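Local atomic coordinates of RedY-like protein (Hahella chejuensis, PDB entry 2JDJ), a protein that probably takes part in the biosynthesis of the red pigment prodigiosin, as a small dimeric protein of the dimeric alpha/beta-barrel superfamily. Residues A18-V23 against Y53-V58. Residues are numbered along the deposited sequence; the frame is centred on the assembly and turned at random.
Sequences AFEFWV and YHYVEV
In the ferredoxin-like alpha/beta sandwich of a dimeric alpha/beta-barrel subunit, Phe19 and Glu20 of helix 16-30 meet Tyr55 at the start of strand 55-61, joining the helical layer to the antiparallel sheet. Tyr55 points from the sheet toward the helix, its CA 9.9 Å from that of Glu20, and touches both helix residues, Phe19 with its ring and Glu20 chiefly with its hydroxyl. Phe19 comes over one face of the phenol: its CE2 stands above the middle of the Tyr55 ring, 3.6 Å from Tyr55 CD2. The two side chains run past each other in opposite directions, and the rings, with centroids 4.5 Å apart, are inclined by 43°, an oblique pairing. Phe19 reaches the sheet with CG anti to its own N (chi1 178°), while Val23 CG2 lies over the rim of one face of the phenyl ring. Glu20 instead meets the phenol at its hydroxyl edge. Its extended chain crosses Tyr55 at nearly a right angle, and Tyr55 OH donates a short hydrogen bond of 2.5 Å to the anti lone pair of Glu20 OE2. The acceptor lies in the plane of the phenol, whereas the carboxylate itself is turned 85° from that plane. The same oxygen forms a salt bridge with Arg44 NE, so two partners hold it and help to fix the carboxylate. His54 and Tyr55 both face Ile8 in a classic beta bulge at the start of the strand. Around the aromatic pair, Leu10 of strand 2-10 touches both side chains, Phe83 and Met86 of helix 74-86 pack on Phe19, and Arg44 of strand 37-44 lies against Tyr55.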
ATOM      1  N   ALA A  18     -12.012 -17.247  -8.989  1.00 26.23           N
ATOM      2  CA  ALA A  18     -12.401 -16.377 -10.106  1.00 26.25           C
ATOM      3  C   ALA A  18     -11.852 -14.962  -9.957  1.00 26.11           C
ATOM      4  O   ALA A  18     -11.339 -14.385 -10.927  1.00 26.62           O
ATOM      5  CB  ALA A  18     -13.912 -16.352 -10.251  1.00 26.46           C
ATOM      6  N   PHE A  19     -11.975 -14.399  -8.755  1.00 25.27           N
ATOM      7  CA  PHE A  19     -11.424 -13.075  -8.450  1.00 25.15           C
ATOM      8  C   PHE A  19      -9.927 -13.017  -8.737  1.00 24.34           C
ATOM      9  O   PHE A  19      -9.457 -12.169  -9.500  1.00 24.83           O
ATOM     10  CB  PHE A  19     -11.698 -12.663  -6.981  1.00 25.22           C
ATOM     11  CG  PHE A  19     -11.099 -11.339  -6.616  1.00 25.69           C
ATOM     12  CD1 PHE A  19     -11.699 -10.146  -7.039  1.00 25.55           C
ATOM     13  CD2 PHE A  19      -9.921 -11.270  -5.887  1.00 26.18           C
ATOM     14  CE1 PHE A  19     -11.153  -8.940  -6.737  1.00 24.56           C
ATOM     15  CE2 PHE A  19      -9.342 -10.027  -5.578  1.00 23.72           C
ATOM     16  CZ  PHE A  19      -9.960  -8.866  -6.002  1.00 25.31           C
ATOM     17  N   GLU A  20      -9.176 -13.927  -8.126  1.00 23.36           N
ATOM     18  CA  GLU A  20      -7.711 -13.936  -8.295  1.00 22.54           C
ATOM     19  C   GLU A  20      -7.252 -14.197  -9.725  1.00 22.18           C
ATOM     20  O   GLU A  20      -6.233 -13.673 -10.137  1.00 21.99           O
ATOM     21  CB  GLU A  20      -7.051 -14.930  -7.329  1.00 22.48           C
ATOM     22  CG  GLU A  20      -7.308 -14.538  -5.880  1.00 21.96           C
ATOM     23  CD  GLU A  20      -6.476 -15.288  -4.858  1.00 23.02           C
ATOM     24  OE1 GLU A  20      -5.412 -15.826  -5.214  1.00 21.68           O
ATOM     25  OE2 GLU A  20      -6.896 -15.304  -3.669  1.00 21.65           O
ATOM     26  N   PHE A  21      -7.991 -15.007 -10.479  1.00 21.89           N
ATOM     27  CA  PHE A  21      -7.618 -15.225 -11.872  1.00 22.52           C
ATOM     28  C   PHE A  21      -7.836 -13.928 -12.675  1.00 22.76           C
ATOM     29  O   PHE A  21      -7.013 -13.564 -13.525  1.00 23.74           O
ATOM     30  CB  PHE A  21      -8.376 -16.409 -12.505  1.00 22.10           C
ATOM     31  CG  PHE A  21      -7.957 -16.663 -13.931  1.00 22.04           C
ATOM     32  CD1 PHE A  21      -6.890 -17.528 -14.213  1.00 21.92           C
ATOM     33  CD2 PHE A  21      -8.571 -15.978 -14.984  1.00 21.27           C
ATOM     34  CE1 PHE A  21      -6.464 -17.735 -15.532  1.00 19.70           C
ATOM     35  CE2 PHE A  21      -8.139 -16.165 -16.295  1.00 19.51           C
ATOM     36  CZ  PHE A  21      -7.089 -17.046 -16.565  1.00 19.25           C
ATOM     37  N   TRP A  22      -8.958 -13.254 -12.404  1.00 22.82           N
ATOM     38  CA  TRP A  22      -9.301 -11.979 -13.022  1.00 22.96           C
ATOM     39  C   TRP A  22      -8.254 -10.930 -12.689  1.00 23.39           C
ATOM     40  O   TRP A  22      -7.750 -10.238 -13.584  1.00 23.54           O
ATOM     41  CB  TRP A  22     -10.701 -11.517 -12.609  1.00 22.78           C
ATOM     42  CG  TRP A  22     -11.020 -10.128 -13.091  1.00 23.36           C
ATOM     43  CD1 TRP A  22     -11.506  -9.769 -14.323  1.00 23.07           C
ATOM     44  CD2 TRP A  22     -10.848  -8.905 -12.355  1.00 24.01           C
ATOM     45  NE1 TRP A  22     -11.648  -8.393 -14.397  1.00 24.85           N
ATOM     46  CE2 TRP A  22     -11.255  -7.841 -13.202  1.00 25.02           C
ATOM     47  CE3 TRP A  22     -10.386  -8.605 -11.064  1.00 23.27           C
ATOM     48  CZ2 TRP A  22     -11.209  -6.491 -12.793  1.00 24.60           C
ATOM     49  CZ3 TRP A  22     -10.342  -7.268 -10.660  1.00 23.44           C
ATOM     50  CH2 TRP A  22     -10.753  -6.229 -11.524  1.00 22.22           C
ATOM     51  N   VAL A  23      -7.888 -10.826 -11.414  1.00 23.21           N
ATOM     52  CA  VAL A  23      -6.840  -9.871 -11.034  1.00 23.28           C
ATOM     53  C   VAL A  23      -5.558 -10.118 -11.841  1.00 23.86           C
ATOM     54  O   VAL A  23      -5.051  -9.220 -12.499  1.00 23.94           O
ATOM     55  CB  VAL A  23      -6.537  -9.898  -9.515  1.00 22.74           C
ATOM     56  CG1 VAL A  23      -5.230  -9.164  -9.211  1.00 21.80           C
ATOM     57  CG2 VAL A  23      -7.699  -9.301  -8.744  1.00 21.95           C
ATOM     58  N   TYR A  53     -12.801  -7.255   5.114  1.00 19.43           N
ATOM     59  CA  TYR A  53     -12.186  -7.187   3.785  1.00 19.09           C
ATOM     60  C   TYR A  53     -11.298  -8.395   3.570  1.00 18.86           C
ATOM     61  O   TYR A  53     -10.780  -8.951   4.542  1.00 19.67           O
ATOM     62  CB  TYR A  53     -11.391  -5.899   3.570  1.00 19.70           C
ATOM     63  CG  TYR A  53     -10.160  -5.759   4.446  1.00 18.37           C
ATOM     64  CD1 TYR A  53      -8.886  -6.121   3.979  1.00 17.89           C
ATOM     65  CD2 TYR A  53     -10.273  -5.272   5.734  1.00 18.90           C
ATOM     66  CE1 TYR A  53      -7.745  -5.982   4.811  1.00 18.71           C
ATOM     67  CE2 TYR A  53      -9.162  -5.142   6.560  1.00 19.05           C
ATOM     68  CZ  TYR A  53      -7.907  -5.493   6.095  1.00 19.70           C
ATOM     69  OH  TYR A  53      -6.820  -5.340   6.945  1.00 20.89           O
ATOM     70  N   HIS A  54     -11.139  -8.805   2.306  1.00 17.99           N
ATOM     71  CA  HIS A  54     -10.353 -10.001   1.944  1.00 16.80           C
ATOM     72  C   HIS A  54      -9.051  -9.663   1.253  1.00 16.69           C
ATOM     73  O   HIS A  54      -8.061 -10.403   1.367  1.00 16.35           O
ATOM     74  CB  HIS A  54     -11.202 -10.939   1.065  1.00 16.73           C
ATOM     75  CG  HIS A  54     -12.528 -11.236   1.677  1.00 15.11           C
ATOM     76  ND1 HIS A  54     -12.681 -12.143   2.704  1.00 17.15           N
ATOM     77  CD2 HIS A  54     -13.741 -10.673   1.484  1.00 12.74           C
ATOM     78  CE1 HIS A  54     -13.938 -12.143   3.102  1.00 12.08           C
ATOM     79  NE2 HIS A  54     -14.603 -11.265   2.370  1.00 17.23           N
ATOM     80  N   TYR A  55      -9.053  -8.531   0.550  1.00 16.36           N
ATOM     81  CA  TYR A  55      -7.917  -8.147  -0.292  1.00 16.26           C
ATOM     82  C   TYR A  55      -7.574  -6.709  -0.070  1.00 16.43           C
ATOM     83  O   TYR A  55      -8.400  -5.927   0.390  1.00 15.33           O
ATOM     84  CB  TYR A  55      -8.196  -8.400  -1.794  1.00 16.65           C
ATOM     85  CG  TYR A  55      -8.359  -9.872  -2.115  1.00 16.47           C
ATOM     86  CD1 TYR A  55      -7.255 -10.669  -2.454  1.00 16.57           C
ATOM     87  CD2 TYR A  55      -9.612 -10.473  -2.054  1.00 16.66           C
ATOM     88  CE1 TYR A  55      -7.414 -12.032  -2.733  1.00 16.31           C
ATOM     89  CE2 TYR A  55      -9.789 -11.851  -2.322  1.00 17.09           C
ATOM     90  CZ  TYR A  55      -8.693 -12.611  -2.650  1.00 17.25           C
ATOM     91  OH  TYR A  55      -8.887 -13.943  -2.919  1.00 19.55           O
ATOM     92  N   VAL A  56      -6.321  -6.374  -0.380  1.00 16.77           N
ATOM     93  CA  VAL A  56      -5.886  -5.005  -0.386  1.00 18.73           C
ATOM     94  C   VAL A  56      -5.224  -4.751  -1.736  1.00 18.46           C
ATOM     95  O   VAL A  56      -4.412  -5.566  -2.183  1.00 18.57           O
ATOM     96  CB  VAL A  56      -4.819  -4.739   0.715  1.00 18.59           C
ATOM     97  CG1 VAL A  56      -4.409  -3.285   0.654  1.00 20.00           C
ATOM     98  CG2 VAL A  56      -5.361  -5.079   2.101  1.00 20.12           C
ATOM     99  N   GLU A  57      -5.557  -3.640  -2.382  1.00 19.07           N
ATOM    100  CA  GLU A  57      -4.815  -3.265  -3.582  1.00 19.87           C
ATOM    101  C   GLU A  57      -4.061  -1.959  -3.340  1.00 19.95           C
ATOM    102  O   GLU A  57      -4.546  -1.088  -2.616  1.00 19.69           O
ATOM    103  CB  GLU A  57      -5.722  -3.208  -4.814  1.00 19.51           C
ATOM    104  CG  GLU A  57      -6.613  -1.979  -4.939  1.00 19.88           C
ATOM    105  CD  GLU A  57      -7.648  -2.089  -6.078  1.00 22.53           C
ATOM    106  OE1 GLU A  57      -7.601  -3.034  -6.900  1.00 25.75           O
ATOM    107  OE2 GLU A  57      -8.530  -1.213  -6.144  1.00 25.89           O
ATOM    108  N   VAL A  58      -2.869  -1.870  -3.935  1.00 20.49           N
ATOM    109  CA  VAL A  58      -1.985  -0.726  -3.832  1.00 21.00           C
ATOM    110  C   VAL A  58      -1.768  -0.163  -5.243  1.00 22.30           C
ATOM    111  O   VAL A  58      -1.235  -0.848  -6.125  1.00 21.74           O
ATOM    112  CB  VAL A  58      -0.625  -1.105  -3.173  1.00 21.14           C
ATOM    113  CG1 VAL A  58       0.249   0.149  -2.949  1.00 19.70           C
ATOM    114  CG2 VAL A  58      -0.860  -1.836  -1.834  1.00 20.98           C
TER